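Long-range contact in ferric-siderophore receptor protein (Streptomyces coelicolor, PDB 2X4L), which probably binds ferric siderophores outside the cell membrane as a solute-binding receptor and delivers them for iron uptake: residues Q154-M159 against L302-C307. Numbering follows the deposited sequence.
Sequences QPLQRM and LSYDKC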
loop_
_atom_site.group_PDB
_atom_site.type_symbol
_atom_site.label_atom_id
_atom_site.label_comp_id
_atom_site.label_asym_id
_atom_site.label_seq_id
_atom_site.Cartn_x
_atom_site.Cartn_y
_atom_site.Cartn_z
ATOM N N GLN A 154 -10.437 -6.626 -3.192
ATOM C CA GLN A 154 -10.582 -7.570 -2.093
ATOM C C GLN A 154 -10.345 -6.892 -0.748
ATOM O O GLN A 154 -11.292 -6.645 -0.002
ATOM C CB GLN A 154 -9.619 -8.746 -2.266
ATOM C CG GLN A 154 -9.774 -9.834 -1.215
ATOM C CD GLN A 154 -9.899 -11.217 -1.823
ATOM O OE1 GLN A 154 -9.452 -11.458 -2.945
ATOM N NE2 GLN A 154 -10.509 -12.136 -1.083
ATOM N N PRO A 155 -9.087 -6.591 -0.435
ATOM C CA PRO A 155 -8.790 -5.943 0.843
ATOM C C PRO A 155 -9.526 -4.632 1.037
ATOM O O PRO A 155 -9.728 -4.264 2.157
ATOM C CB PRO A 155 -7.270 -5.763 0.789
ATOM C CG PRO A 155 -6.916 -5.787 -0.692
ATOM C CD PRO A 155 -7.862 -6.843 -1.209
ATOM N N LEU A 156 -9.907 -3.935 -0.045
ATOM C CA LEU A 156 -10.757 -2.720 0.167
ATOM C C LEU A 156 -12.095 -3.067 0.775
ATOM O O LEU A 156 -12.573 -2.418 1.712
ATOM C CB LEU A 156 -10.966 -1.956 -1.141
ATOM C CG LEU A 156 -9.740 -1.131 -1.555
ATOM C CD1 LEU A 156 -9.970 -0.523 -2.971
ATOM C CD2 LEU A 156 -9.587 0.024 -0.615
ATOM N N GLN A 157 -12.723 -4.087 0.237
ATOM C CA GLN A 157 -14.014 -4.379 0.831
ATOM C C GLN A 157 -13.828 -5.016 2.219
ATOM O O GLN A 157 -14.662 -4.710 3.090
ATOM C CB GLN A 157 -14.818 -5.153 -0.102
ATOM C CG GLN A 157 -14.358 -6.483 -0.437
ATOM C CD GLN A 157 -15.548 -7.279 -0.944
ATOM O OE1 GLN A 157 -15.662 -7.551 -2.156
ATOM N NE2 GLN A 157 -16.480 -7.586 -0.039
ATOM N N ARG A 158 -12.737 -5.788 2.449
ATOM C CA ARG A 158 -12.486 -6.463 3.782
ATOM C C ARG A 158 -12.255 -5.323 4.849
ATOM O O ARG A 158 -12.762 -5.325 5.995
ATOM C CB ARG A 158 -11.285 -7.417 3.750
ATOM C CG ARG A 158 -11.469 -8.716 2.868
ATOM C CD ARG A 158 -12.519 -9.634 3.506
ATOM N NE ARG A 158 -11.897 -10.366 4.624
ATOM C CZ ARG A 158 -12.411 -10.537 5.827
ATOM N NH1 ARG A 158 -13.604 -10.004 6.196
ATOM N NH2 ARG A 158 -11.712 -11.275 6.663
ATOM N N MET A 159 -11.447 -4.304 4.490
ATOM C CA MET A 159 -11.209 -3.152 5.384
ATOM C C MET A 159 -12.479 -2.327 5.658
ATOM O O MET A 159 -12.684 -1.808 6.774
ATOM C CB MET A 159 -10.118 -2.253 4.781
ATOM C CG MET A 159 -9.633 -1.115 5.764
ATOM S SD MET A 159 -8.849 -1.774 7.292
ATOM C CE MET A 159 -7.264 -2.220 6.612
ATOM N N LEU A 302 -5.860 1.222 2.539
ATOM C CA LEU A 302 -7.061 0.459 2.144
ATOM C C LEU A 302 -8.423 1.177 2.457
ATOM O O LEU A 302 -9.307 0.598 3.095
ATOM C CB LEU A 302 -6.952 -0.929 2.726
ATOM C CG LEU A 302 -5.785 -1.784 2.209
ATOM C CD1 LEU A 302 -5.621 -3.030 3.069
ATOM C CD2 LEU A 302 -6.000 -2.100 0.747
ATOM N N SER A 303 -8.509 2.441 2.017
ATOM C CA SER A 303 -9.780 3.151 1.932
ATOM C C SER A 303 -10.037 3.493 0.478
ATOM O O SER A 303 -9.136 3.670 -0.306
ATOM C CB SER A 303 -9.844 4.422 2.768
ATOM O OG SER A 303 -8.915 5.344 2.262
ATOM N N TYR A 304 -11.318 3.543 0.124
ATOM C CA TYR A 304 -11.604 3.976 -1.261
ATOM C C TYR A 304 -11.051 5.349 -1.521
ATOM O O TYR A 304 -10.509 5.585 -2.641
ATOM C CB TYR A 304 -13.136 3.887 -1.587
ATOM C CG TYR A 304 -13.601 2.444 -1.585
ATOM C CD1 TYR A 304 -13.249 1.555 -2.619
ATOM C CD2 TYR A 304 -14.316 1.928 -0.477
ATOM C CE1 TYR A 304 -13.633 0.185 -2.580
ATOM C CE2 TYR A 304 -14.693 0.595 -0.449
ATOM C CZ TYR A 304 -14.409 -0.238 -1.502
ATOM O OH TYR A 304 -14.760 -1.546 -1.451
ATOM N N ASP A 305 -11.090 6.231 -0.543
ATOM C CA ASP A 305 -10.607 7.563 -0.688
ATOM C C ASP A 305 -9.144 7.559 -1.120
ATOM O O ASP A 305 -8.722 8.363 -1.953
ATOM C CB ASP A 305 -10.765 8.251 0.673
ATOM C CG ASP A 305 -10.288 9.562 0.641
ATOM O OD1 ASP A 305 -11.103 10.478 0.668
ATOM O OD2 ASP A 305 -9.076 9.671 0.444
ATOM N N LYS A 306 -8.372 6.763 -0.420
ATOM C CA LYS A 306 -6.942 6.752 -0.763
ATOM C C LYS A 306 -6.514 5.888 -1.909
ATOM O O LYS A 306 -5.388 5.990 -2.419
ATOM C CB LYS A 306 -6.123 6.363 0.480
ATOM C CG LYS A 306 -6.205 7.345 1.618
ATOM C CD LYS A 306 -5.591 8.679 1.276
ATOM C CE LYS A 306 -5.815 9.717 2.413
ATOM N NZ LYS A 306 -7.310 9.990 2.644
ATOM N N CYS A 307 -7.417 5.041 -2.384
ATOM C CA CYS A 307 -7.082 4.247 -3.592
ATOM C C CYS A 307 -7.576 4.874 -4.890
ATOM O O CYS A 307 -7.115 4.559 -5.969
ATOM C CB CYS A 307 -7.725 2.837 -3.474
ATOM S SG CYS A 307 -6.687 1.830 -2.276
HETATM O O HOH W 1 -11.919 0.136 2.329
#
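L156 of helix 153-165 pushes its forked end between the ring of Y304, the sulfur of C307 and the backbone of L302 and S303. Its two methyl groups make different contacts. CD2 lies over one face of the Y304 ring and presses on the L302 carbonyl carbon (CD2 to C, 3.5 Å) and on C307 SG (3.8 Å from L156 CD2). CD1 rests near CE1 and CD1 of the same ring, and L156 CB comes within 3.7 Å of Y304 CE1. F182 of helix 173-195 packs on L156 and C307 and meets the Y304 ring edge-to-face.

L302 supplies the second apolar patch. Both of its methyl groups reach P155 CB, each at 3.9 Å, while CD1 also approaches M159 CE at 4.0 Å. The M159 side chain crosses L302 at about a right angle. M159 CG, anti to the backbone N (chi1 -171°), comes to L302 O (3.2 Å), and the bends at chi2 and chi3 turn CE back toward L302. I145 backs P155 and M159 from strand 142-146.

Polar links between the segments run through one water, which donates to both L156 O (2.7 Å) and L302 O (2.8 Å) and so bridges the two backbones. At the start of helix 304-320, S303 is the N-cap: its OG accepts from K306 N and also hydrogen-bonds D60. K306 NZ forms salt bridges with D305, D60 and D85.

The contact packs the N-terminal end of helix 304-320 and its N-cap turn against helix 153-165, beside the five-stranded parallel sheet, in a two-lobed periplasmic-binding-protein fold whose long helix 173-195 is consistent with the interlobe helix of siderophore-binding relatives.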